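Local coordinates for protein (R)-specific secondary-alkylsulfatase (Pseudomonas sp., PDB 4AXH) that hydrolyses (R)-secondary-alkyl sulfates with strict inversion of configuration, using a two-zinc centre, to give (S)-secondary alcohols and sulfate, at residues A330-W333 against A334-D338; A370-R373 against D374-F378; R409-Y412 against L413-Y416. All coordinates share one frame; numbering follows the deposited sequence.

Contact 1 (A330-W333 against A334-D338); sequences AKAW and AGYID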
ATOM      1  N   ALA A 330      -3.457   9.553   3.378  1.00 37.53           N
ATOM      2  CA  ALA A 330      -3.681  11.004   3.236  1.00 34.79           C
ATOM      3  C   ALA A 330      -5.025  11.411   3.821  1.00 36.67           C
ATOM      4  O   ALA A 330      -5.106  12.483   4.432  1.00 35.97           O
ATOM      5  CB  ALA A 330      -3.579  11.430   1.772  1.00 34.54           C
ATOM      6  N   LYS A 331      -6.059  10.535   3.692  1.00 32.43           N
ATOM      7  CA  LYS A 331      -7.400  10.778   4.247  1.00 32.94           C
ATOM      8  C   LYS A 331      -7.351  10.916   5.781  1.00 35.05           C
ATOM      9  O   LYS A 331      -7.914  11.860   6.333  1.00 33.26           O
ATOM     10  CB  LYS A 331      -8.406   9.691   3.775  1.00 36.35           C
ATOM     11  CG  LYS A 331      -9.701   9.581   4.584  1.00 59.85           C
ATOM     12  CD  LYS A 331     -10.966   9.812   3.749  1.00 79.28           C
ATOM     13  CE  LYS A 331     -11.464  11.251   3.794  1.00 99.00           C
ATOM     14  NZ  LYS A 331     -10.696  12.155   2.889  1.00109.91           N
ATOM     15  N   ALA A 332      -6.633  10.004   6.445  1.00 32.56           N
ATOM     16  CA  ALA A 332      -6.509  10.033   7.906  1.00 33.06           C
ATOM     17  C   ALA A 332      -5.661  11.227   8.361  1.00 36.70           C
ATOM     18  O   ALA A 332      -5.988  11.902   9.352  1.00 38.81           O
ATOM     19  CB  ALA A 332      -5.923   8.712   8.410  1.00 33.65           C
ATOM     20  N   TRP A 333      -4.589  11.489   7.605  1.00 29.48           N
ATOM     21  CA  TRP A 333      -3.692  12.617   7.831  1.00 29.04           C
ATOM     22  C   TRP A 333      -4.484  13.956   7.810  1.00 34.22           C
ATOM     23  O   TRP A 333      -4.430  14.693   8.794  1.00 34.33           O
ATOM     24  CB  TRP A 333      -2.598  12.620   6.746  1.00 26.71           C
ATOM     25  CG  TRP A 333      -1.309  13.283   7.127  1.00 26.61           C
ATOM     26  CD1 TRP A 333      -1.138  14.399   7.911  1.00 29.20           C
ATOM     27  CD2 TRP A 333      -0.017  12.940   6.622  1.00 25.83           C
ATOM     28  NE1 TRP A 333       0.187  14.769   7.926  1.00 27.44           N
ATOM     29  CE2 TRP A 333       0.901  13.886   7.148  1.00 29.38           C
ATOM     30  CE3 TRP A 333       0.461  11.907   5.771  1.00 26.34           C
ATOM     31  CZ2 TRP A 333       2.279  13.807   6.886  1.00 28.74           C
ATOM     32  CZ3 TRP A 333       1.808  11.872   5.462  1.00 27.79           C
ATOM     33  CH2 TRP A 333       2.709  12.782   6.054  1.00 28.37           C
ATOM     34  N   ALA A 334      -5.268  14.221   6.727  1.00 30.29           N
ATOM     35  CA  ALA A 334      -6.091  15.427   6.622  1.00 31.31           C
ATOM     36  C   ALA A 334      -7.101  15.546   7.777  1.00 34.99           C
ATOM     37  O   ALA A 334      -7.270  16.643   8.323  1.00 36.96           O
ATOM     38  CB  ALA A 334      -6.793  15.494   5.273  1.00 32.45           C
ATOM     39  N   GLY A 335      -7.688  14.422   8.186  1.00 28.96           N
ATOM     40  CA  GLY A 335      -8.625  14.354   9.311  1.00 28.35           C
ATOM     41  C   GLY A 335      -8.035  14.738  10.659  1.00 33.89           C
ATOM     42  O   GLY A 335      -8.730  15.326  11.510  1.00 34.54           O
ATOM     43  N   TYR A 336      -6.733  14.408  10.866  1.00 28.19           N
ATOM     44  CA  TYR A 336      -6.027  14.736  12.108  1.00 28.01           C
ATOM     45  C   TYR A 336      -5.587  16.210  12.149  1.00 32.27           C
ATOM     46  O   TYR A 336      -5.495  16.817  13.221  1.00 33.65           O
ATOM     47  CB  TYR A 336      -4.811  13.810  12.282  1.00 30.77           C
ATOM     48  CG  TYR A 336      -5.148  12.376  12.651  1.00 32.95           C
ATOM     49  CD1 TYR A 336      -6.023  12.093  13.694  1.00 32.97           C
ATOM     50  CD2 TYR A 336      -4.536  11.308  12.008  1.00 35.37           C
ATOM     51  CE1 TYR A 336      -6.318  10.789  14.060  1.00 29.15           C
ATOM     52  CE2 TYR A 336      -4.830   9.995  12.359  1.00 36.98           C
ATOM     53  CZ  TYR A 336      -5.720   9.742  13.391  1.00 40.19           C
ATOM     54  OH  TYR A 336      -5.975   8.460  13.804  1.00 39.91           O
ATOM     55  N   ILE A 337      -5.266  16.774  10.980  1.00 28.60           N
ATOM     56  CA  ILE A 337      -4.881  18.183  10.859  1.00 28.23           C
ATOM     57  C   ILE A 337      -6.137  19.011  11.213  1.00 36.26           C
ATOM     58  O   ILE A 337      -6.075  19.885  12.074  1.00 35.42           O
ATOM     59  CB  ILE A 337      -4.306  18.516   9.433  1.00 28.05           C
ATOM     60  CG1 ILE A 337      -2.933  17.840   9.228  1.00 25.88           C
ATOM     61  CG2 ILE A 337      -4.198  20.034   9.257  1.00 26.46           C
ATOM     62  CD1 ILE A 337      -2.411  17.734   7.845  1.00 25.90           C
ATOM     63  N   ASP A 338      -7.292  18.644  10.602  1.00 34.95           N
ATOM     64  CA  ASP A 338      -8.592  19.285  10.796  1.00 34.34           C
ATOM     65  C   ASP A 338      -9.064  19.166  12.232  1.00 37.37           C
ATOM     66  O   ASP A 338      -9.593  20.135  12.770  1.00 38.53           O
ATOM     67  CB  ASP A 338      -9.598  18.672   9.823  1.00 36.75           C
ATOM     68  CG  ASP A 338     -10.916  19.401   9.664  1.00 41.52           C
ATOM     69  OD1 ASP A 338     -10.901  20.664   9.649  1.00 38.37           O
ATOM     70  OD2 ASP A 338     -11.951  18.707   9.444  1.00 43.81           O
TER

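Contact 2 (A370-R373 against D374-F378); sequences ADQR and DMYAF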
ATOM      1  N   ALA A 370      -5.526  24.843   7.829  1.00 28.16           N
ATOM      2  CA  ALA A 370      -6.534  24.578   6.828  1.00 27.60           C
ATOM      3  C   ALA A 370      -5.916  24.277   5.479  1.00 33.01           C
ATOM      4  O   ALA A 370      -6.414  23.397   4.785  1.00 34.87           O
ATOM      5  CB  ALA A 370      -7.475  25.745   6.736  1.00 29.12           C
ATOM      6  N   ASP A 371      -4.805  24.956   5.108  1.00 29.48           N
ATOM      7  CA  ASP A 371      -4.079  24.719   3.839  1.00 27.99           C
ATOM      8  C   ASP A 371      -3.477  23.305   3.848  1.00 29.59           C
ATOM      9  O   ASP A 371      -3.629  22.582   2.865  1.00 28.60           O
ATOM     10  CB  ASP A 371      -2.978  25.777   3.619  1.00 28.78           C
ATOM     11  CG  ASP A 371      -3.435  27.188   3.248  1.00 35.65           C
ATOM     12  OD1 ASP A 371      -4.640  27.397   3.065  1.00 34.53           O
ATOM     13  OD2 ASP A 371      -2.577  28.075   3.125  1.00 44.51           O
ATOM     14  N   GLN A 372      -2.844  22.914   4.992  1.00 22.76           N
ATOM     15  CA  GLN A 372      -2.226  21.603   5.224  1.00 21.47           C
ATOM     16  C   GLN A 372      -3.278  20.518   5.070  1.00 24.92           C
ATOM     17  O   GLN A 372      -3.120  19.649   4.217  1.00 25.48           O
ATOM     18  CB  GLN A 372      -1.557  21.542   6.613  1.00 22.24           C
ATOM     19  CG  GLN A 372      -0.278  22.397   6.777  1.00 28.65           C
ATOM     20  CD  GLN A 372       0.958  21.893   6.051  1.00 38.42           C
ATOM     21  OE1 GLN A 372       1.129  20.697   5.800  1.00 35.21           O
ATOM     22  NE2 GLN A 372       1.869  22.802   5.731  1.00 30.57           N
ATOM     23  N   ARG A 373      -4.388  20.628   5.820  1.00 22.54           N
ATOM     24  CA  ARG A 373      -5.545  19.733   5.758  1.00 24.05           C
ATOM     25  C   ARG A 373      -5.997  19.582   4.318  1.00 30.86           C
ATOM     26  O   ARG A 373      -5.981  18.480   3.808  1.00 33.91           O
ATOM     27  CB  ARG A 373      -6.710  20.279   6.622  1.00 24.52           C
ATOM     28  CG  ARG A 373      -8.035  19.564   6.352  1.00 27.63           C
ATOM     29  CD  ARG A 373      -9.235  20.418   6.656  1.00 26.09           C
ATOM     30  NE  ARG A 373      -9.426  21.494   5.689  1.00 28.34           N
ATOM     31  CZ  ARG A 373     -10.010  22.651   5.972  1.00 37.93           C
ATOM     32  NH1 ARG A 373     -10.472  22.886   7.184  1.00 24.54           N
ATOM     33  NH2 ARG A 373     -10.128  23.586   5.041  1.00 40.93           N
ATOM     34  N   ASP A 374      -6.324  20.692   3.654  1.00 28.29           N
ATOM     35  CA  ASP A 374      -6.740  20.737   2.257  1.00 28.08           C
ATOM     36  C   ASP A 374      -5.744  20.069   1.299  1.00 30.60           C
ATOM     37  O   ASP A 374      -6.198  19.445   0.351  1.00 31.78           O
ATOM     38  CB  ASP A 374      -6.993  22.189   1.806  1.00 29.13           C
ATOM     39  CG  ASP A 374      -8.235  22.863   2.354  1.00 33.15           C
ATOM     40  OD1 ASP A 374      -9.081  22.161   2.960  1.00 33.86           O
ATOM     41  OD2 ASP A 374      -8.372  24.092   2.160  1.00 33.99           O
ATOM     42  N   MET A 375      -4.409  20.209   1.532  1.00 24.91           N
ATOM     43  CA  MET A 375      -3.359  19.618   0.676  1.00 23.11           C
ATOM     44  C   MET A 375      -3.418  18.099   0.677  1.00 28.72           C
ATOM     45  O   MET A 375      -3.347  17.488  -0.390  1.00 28.94           O
ATOM     46  CB  MET A 375      -1.979  20.139   1.052  1.00 24.23           C
ATOM     47  CG  MET A 375      -0.848  19.461   0.341  1.00 25.99           C
ATOM     48  SD  MET A 375       0.820  19.983   0.814  1.00 27.84           S
ATOM     49  CE  MET A 375       0.788  19.879   2.561  1.00 22.40           C
ATOM     50  N   TYR A 376      -3.608  17.501   1.864  1.00 25.09           N
ATOM     51  CA  TYR A 376      -3.702  16.061   1.986  1.00 25.29           C
ATOM     52  C   TYR A 376      -5.006  15.509   1.480  1.00 34.03           C
ATOM     53  O   TYR A 376      -4.983  14.519   0.735  1.00 36.25           O
ATOM     54  CB  TYR A 376      -3.298  15.564   3.392  1.00 25.66           C
ATOM     55  CG  TYR A 376      -1.826  15.808   3.673  1.00 26.38           C
ATOM     56  CD1 TYR A 376      -0.839  15.127   2.962  1.00 27.23           C
ATOM     57  CD2 TYR A 376      -1.424  16.800   4.559  1.00 27.63           C
ATOM     58  CE1 TYR A 376       0.509  15.416   3.142  1.00 27.32           C
ATOM     59  CE2 TYR A 376      -0.076  17.078   4.765  1.00 29.01           C
ATOM     60  CZ  TYR A 376       0.890  16.375   4.058  1.00 34.44           C
ATOM     61  OH  TYR A 376       2.232  16.617   4.259  1.00 33.97           O
ATOM     62  N   ALA A 377      -6.144  16.183   1.788  1.00 29.71           N
ATOM     63  CA  ALA A 377      -7.456  15.739   1.301  1.00 28.16           C
ATOM     64  C   ALA A 377      -7.496  15.825  -0.201  1.00 32.62           C
ATOM     65  O   ALA A 377      -8.049  14.921  -0.833  1.00 35.25           O
ATOM     66  CB  ALA A 377      -8.575  16.556   1.912  1.00 28.34           C
ATOM     67  N   PHE A 378      -6.824  16.838  -0.791  1.00 24.93           N
ATOM     68  CA  PHE A 378      -6.749  16.981  -2.242  1.00 23.53           C
ATOM     69  C   PHE A 378      -6.010  15.782  -2.860  1.00 30.33           C
ATOM     70  O   PHE A 378      -6.443  15.227  -3.875  1.00 32.07           O
ATOM     71  CB  PHE A 378      -6.076  18.301  -2.655  1.00 23.99           C
ATOM     72  CG  PHE A 378      -5.679  18.384  -4.101  1.00 24.35           C
ATOM     73  CD1 PHE A 378      -6.640  18.574  -5.092  1.00 25.68           C
ATOM     74  CD2 PHE A 378      -4.346  18.232  -4.487  1.00 25.78           C
ATOM     75  CE1 PHE A 378      -6.274  18.652  -6.450  1.00 24.85           C
ATOM     76  CE2 PHE A 378      -3.983  18.271  -5.846  1.00 27.64           C
ATOM     77  CZ  PHE A 378      -4.957  18.481  -6.820  1.00 24.79           C
TER
HETATM   78  O   HOH W   1       2.810  19.004   5.123  1.00 28.75           O

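Contact 3 (R409-Y412 against L413-Y416); sequences RKWY and LRSY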
ATOM      1  N   ARG A 409       0.154  29.088  -4.304  1.00 34.63           N
ATOM      2  CA  ARG A 409       0.915  30.289  -3.914  1.00 33.47           C
ATOM      3  C   ARG A 409       1.563  30.242  -2.510  1.00 34.91           C
ATOM      4  O   ARG A 409       2.267  31.160  -2.168  1.00 33.47           O
ATOM      5  CB  ARG A 409       0.144  31.588  -4.202  1.00 35.35           C
ATOM      6  CG  ARG A 409      -1.142  31.731  -3.439  1.00 42.74           C
ATOM      7  CD  ARG A 409      -1.730  33.107  -3.604  1.00 39.12           C
ATOM      8  NE  ARG A 409      -2.725  33.430  -2.575  1.00 39.09           N
ATOM      9  CZ  ARG A 409      -2.430  33.765  -1.318  1.00 44.68           C
ATOM     10  NH1 ARG A 409      -1.170  33.758  -0.899  1.00 41.53           N
ATOM     11  NH2 ARG A 409      -3.393  34.077  -0.463  1.00 21.32           N
ATOM     12  N   LYS A 410       1.360  29.160  -1.726  1.00 33.04           N
ATOM     13  CA  LYS A 410       1.951  29.004  -0.389  1.00 32.62           C
ATOM     14  C   LYS A 410       3.330  28.317  -0.408  1.00 37.69           C
ATOM     15  O   LYS A 410       3.480  27.231  -0.985  1.00 40.05           O
ATOM     16  CB  LYS A 410       0.998  28.251   0.561  1.00 33.14           C
ATOM     17  CG  LYS A 410      -0.439  28.791   0.600  1.00 24.38           C
ATOM     18  CD  LYS A 410      -0.543  30.315   0.879  1.00 24.47           C
ATOM     19  CE  LYS A 410      -1.954  30.814   0.764  1.00 34.74           C
ATOM     20  NZ  LYS A 410      -2.737  30.567   1.993  1.00 44.96           N
ATOM     21  N   TRP A 411       4.342  28.961   0.218  1.00 29.97           N
ATOM     22  CA  TRP A 411       5.715  28.455   0.290  1.00 27.72           C
ATOM     23  C   TRP A 411       5.765  27.123   1.070  1.00 31.95           C
ATOM     24  O   TRP A 411       6.490  26.207   0.714  1.00 33.41           O
ATOM     25  CB  TRP A 411       6.641  29.488   0.992  1.00 25.00           C
ATOM     26  CG  TRP A 411       7.179  30.617   0.153  1.00 24.38           C
ATOM     27  CD1 TRP A 411       7.040  31.962   0.391  1.00 27.04           C
ATOM     28  CD2 TRP A 411       8.023  30.499  -1.003  1.00 23.12           C
ATOM     29  NE1 TRP A 411       7.722  32.682  -0.566  1.00 25.24           N
ATOM     30  CE2 TRP A 411       8.298  31.810  -1.455  1.00 25.49           C
ATOM     31  CE3 TRP A 411       8.533  29.406  -1.733  1.00 24.06           C
ATOM     32  CZ2 TRP A 411       9.086  32.058  -2.571  1.00 24.52           C
ATOM     33  CZ3 TRP A 411       9.301  29.654  -2.852  1.00 25.29           C
ATOM     34  CH2 TRP A 411       9.573  30.971  -3.260  1.00 26.00           C
ATOM     35  N   TYR A 412       4.989  27.031   2.137  1.00 26.19           N
ATOM     36  CA  TYR A 412       4.928  25.895   3.035  1.00 23.39           C
ATOM     37  C   TYR A 412       4.166  24.661   2.513  1.00 28.77           C
ATOM     38  O   TYR A 412       4.027  23.661   3.234  1.00 30.88           O
ATOM     39  CB  TYR A 412       4.378  26.372   4.386  1.00 23.38           C
ATOM     40  CG  TYR A 412       3.020  27.054   4.354  1.00 22.09           C
ATOM     41  CD1 TYR A 412       1.846  26.318   4.431  1.00 23.43           C
ATOM     42  CD2 TYR A 412       2.918  28.429   4.343  1.00 22.06           C
ATOM     43  CE1 TYR A 412       0.606  26.938   4.463  1.00 21.82           C
ATOM     44  CE2 TYR A 412       1.684  29.063   4.386  1.00 22.38           C
ATOM     45  CZ  TYR A 412       0.532  28.315   4.452  1.00 25.73           C
ATOM     46  OH  TYR A 412      -0.670  28.970   4.475  1.00 25.30           O
ATOM     47  N   LEU A 413       3.671  24.721   1.271  1.00 23.21           N
ATOM     48  CA  LEU A 413       2.924  23.644   0.613  1.00 20.85           C
ATOM     49  C   LEU A 413       3.657  23.110  -0.603  1.00 26.04           C
ATOM     50  O   LEU A 413       3.179  22.160  -1.218  1.00 29.23           O
ATOM     51  CB  LEU A 413       1.542  24.183   0.213  1.00 20.44           C
ATOM     52  CG  LEU A 413       0.318  23.847   1.073  1.00 23.55           C
ATOM     53  CD1 LEU A 413       0.639  23.656   2.575  1.00 23.57           C
ATOM     54  CD2 LEU A 413      -0.706  24.855   0.873  1.00 18.66           C
ATOM     55  N   ARG A 414       4.834  23.686  -0.940  1.00 21.12           N
ATOM     56  CA  ARG A 414       5.669  23.275  -2.076  1.00 19.62           C
ATOM     57  C   ARG A 414       6.229  21.863  -1.904  1.00 27.70           C
ATOM     58  O   ARG A 414       6.411  21.356  -0.776  1.00 26.65           O
ATOM     59  CB  ARG A 414       6.832  24.271  -2.327  1.00 18.26           C
ATOM     60  CG  ARG A 414       6.489  25.782  -2.427  1.00 22.15           C
ATOM     61  CD  ARG A 414       5.555  26.127  -3.564  1.00 24.62           C
ATOM     62  NE  ARG A 414       6.113  25.670  -4.833  1.00 30.99           N
ATOM     63  CZ  ARG A 414       5.442  25.580  -5.967  1.00 35.60           C
ATOM     64  NH1 ARG A 414       4.147  25.885  -6.010  1.00 27.30           N
ATOM     65  NH2 ARG A 414       6.049  25.159  -7.068  1.00 23.86           N
ATOM     66  N   SER A 415       6.566  21.245  -3.047  1.00 28.65           N
ATOM     67  CA  SER A 415       7.118  19.890  -3.139  1.00 28.22           C
ATOM     68  C   SER A 415       8.631  19.803  -2.829  1.00 30.26           C
ATOM     69  O   SER A 415       9.417  19.429  -3.685  1.00 30.17           O
ATOM     70  CB  SER A 415       6.784  19.302  -4.497  1.00 31.12           C
ATOM     71  OG  SER A 415       5.375  19.250  -4.617  1.00 44.89           O
ATOM     72  N   TYR A 416       9.024  20.136  -1.605  1.00 25.51           N
ATOM     73  CA  TYR A 416      10.433  20.121  -1.195  1.00 26.03           C
ATOM     74  C   TYR A 416      10.881  18.797  -0.605  1.00 32.09           C
ATOM     75  O   TYR A 416      12.062  18.503  -0.657  1.00 35.40           O
ATOM     76  CB  TYR A 416      10.699  21.210  -0.156  1.00 27.47           C
ATOM     77  CG  TYR A 416      10.451  22.639  -0.603  1.00 28.66           C
ATOM     78  CD1 TYR A 416      11.084  23.160  -1.725  1.00 29.83           C
ATOM     79  CD2 TYR A 416       9.682  23.506   0.169  1.00 29.91           C
ATOM     80  CE1 TYR A 416      10.898  24.489  -2.112  1.00 31.46           C
ATOM     81  CE2 TYR A 416       9.518  24.848  -0.191  1.00 31.44           C
ATOM     82  CZ  TYR A 416      10.133  25.337  -1.331  1.00 41.02           C
ATOM     83  OH  TYR A 416       9.974  26.655  -1.695  1.00 42.90           O
TER

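Contact 1 (A330-W333 against A334-D338)
Trp333 and Ile337, one helical turn apart at the start of helix 330-344, run across each other at a slant. The five-membered end of the indole does the touching: CD1 of Trp333 lies 3.6 Å from CD1 of Ile337, and the same methyl is 3.9 Å from Trp333 NE1. With CG of Trp333 opposite the backbone N (chi1 -154°), a chi2 of -36° turns the CD1 edge toward the next turn. Ile337 answers with its longer branch, CG1 and CD1, which also runs past the carbonyl oxygen of Trp333.

The second pair is looser. Tyr336 turns its ring back along the helix toward Ala332, and CE2 of Tyr336 stands 4.3 Å from CB of Ala332. Its CD2 comes closer to the backbone than to the methyl, 3.1 Å from O of Ala332. Beneath these side chains runs the regular i to i+4 ladder of an alpha helix. Its straightest rung joins Ala334 N to Ala330 O at 2.9 Å, while Ile337 N reaches Trp333 O at 3.1 Å.

The polar ends of both aromatic residues are satisfied outside the helix, Trp333 NE1 by the carbonyl of Asn311 and Tyr336 OH by that of Leu288. The indole also stacks with Tyr376 of helix 362-388 and touches Glu291, a ligand of the first zinc, and its side chain is about 8 Å from the nearest zinc at closest approach. Within this metallo-beta-lactamase-type region the contact is therefore an apolar one whose indole N-H and tyrosine hydroxyl are both bonded to backbone carbonyls. The NE1 bond limits rotation of the indole, and the ring, which meets the Ile337 methyl on the same side as Tyr376, is a second-shell neighbour of the metal ligand Glu291.

Contact 2 (A370-R373 against D374-F378)
Arg373 and the residue after it, Asp374, form a side-on salt bridge in which two nitrogens converge on one oxygen. NE of Arg373 is 2.8 Å and NH2 of Arg373 is 2.7 Å from OD1 of Asp374. The oxygen lies almost in the guanidinium plane, yet both donors meet it from the same face of the carboxylate, well above that plane, and the two flat groups are turned 44° from each other. A bend at chi3 (72°) in an otherwise extended arginine chain swings the guanidinium back beside the aspartate, where CA of Ala370 lies over one of its faces.

On another side of the helix, Gln372, Met375 and Tyr376 point the same way. OE1 of Gln372 is 3.4 Å from the terminal methyl CE of Met375, and a water bridges that same oxygen to the hydroxyl of Tyr376, which is also hydrogen-bonded to the backbone N of His317.

Further out, at the dimer interface, OD2 of Asp374 and OD1 of Asp371 each make a salt bridge to Arg588 of the second subunit, and Ala377 and Phe378 pack on Val591 of that subunit. The two aspartates, whose OD1 (Asp371) and OD2 (Asp374) are 5.1 Å apart, thus share a cation that would offset their mutual repulsion. Within its own chain, helix 362-388 lies against helix 330-344, with Ala370 on Leu341, Arg373 on Ile337 and Ala377 on Ala334, while Asp371 and Gln372 border the loop that carries Leu413.

Contact 3 (R409-Y412 against L413-Y416)
Two weak i to i+3 bonds, each 3.4 Å long, hold the 3-10 turn of this contact, from Leu413 N to Lys410 O and from Arg414 N to Trp411 O, and the chain then runs into an inverse gamma turn centred on Ser415. The turn lies in the loop between helices 393-400 and 420-431, in the alkyl sulfatase dimerisation family region, and leads directly to the sulfate-binding Tyr417, although no other chain of the assembly touches these two segments. Tyr416 and Trp411 cross at a slant, with the hydroxyl of Tyr416 at the edge of the indole, near its plane; the hydroxyl has its hydrogen-bonding partner elsewhere, in Ser104.

Leu413 packs with both branches. CD1 of Leu413 lies 3.5 Å from CD1 of the Tyr412 ring, and CD2 of Leu413 is 3.8 Å from CB of Lys410. That same CB of Lys410 stands over the centre of one face of the Tyr412 ring, whose chi1 of 57° folds it back over the lysine. The ends of Lys410 and Tyr412 both go to Asp371, whereas Arg414 forms salt bridges with Asp408 and Glu513. Elsewhere the indole has a cation-pi partner in Arg107. The aliphatic part of Arg414 bends at chi2 and chi3 and runs past the carbonyl oxygens of Lys410 and Trp411, with CG of Arg414 3.2 Å from O of Trp411.

Contacts 1 and 2 lie on neighbouring helices, their centres 8 Å apart, and touch directly: CB of Ala334 is 3.4 Å from O of Arg373. Both contacts reach the second subunit. Contact 3 is joined to contact 2, 12 Å away between centres, through Asp371, whose OD2 is 2.7 Å from NZ of Lys410 and probably hydrogen-bonded to the hydroxyl of Tyr412. Contacts 1 and 3 do not meet; contact 2 lies in touch with both. Each contact lies beside a sulfate-binding residue: the side chains of Ala330 and Tyr376 are about 4 and 5 Å from that of Leu319, and that of Tyr416 about 5 Å from that of Tyr417.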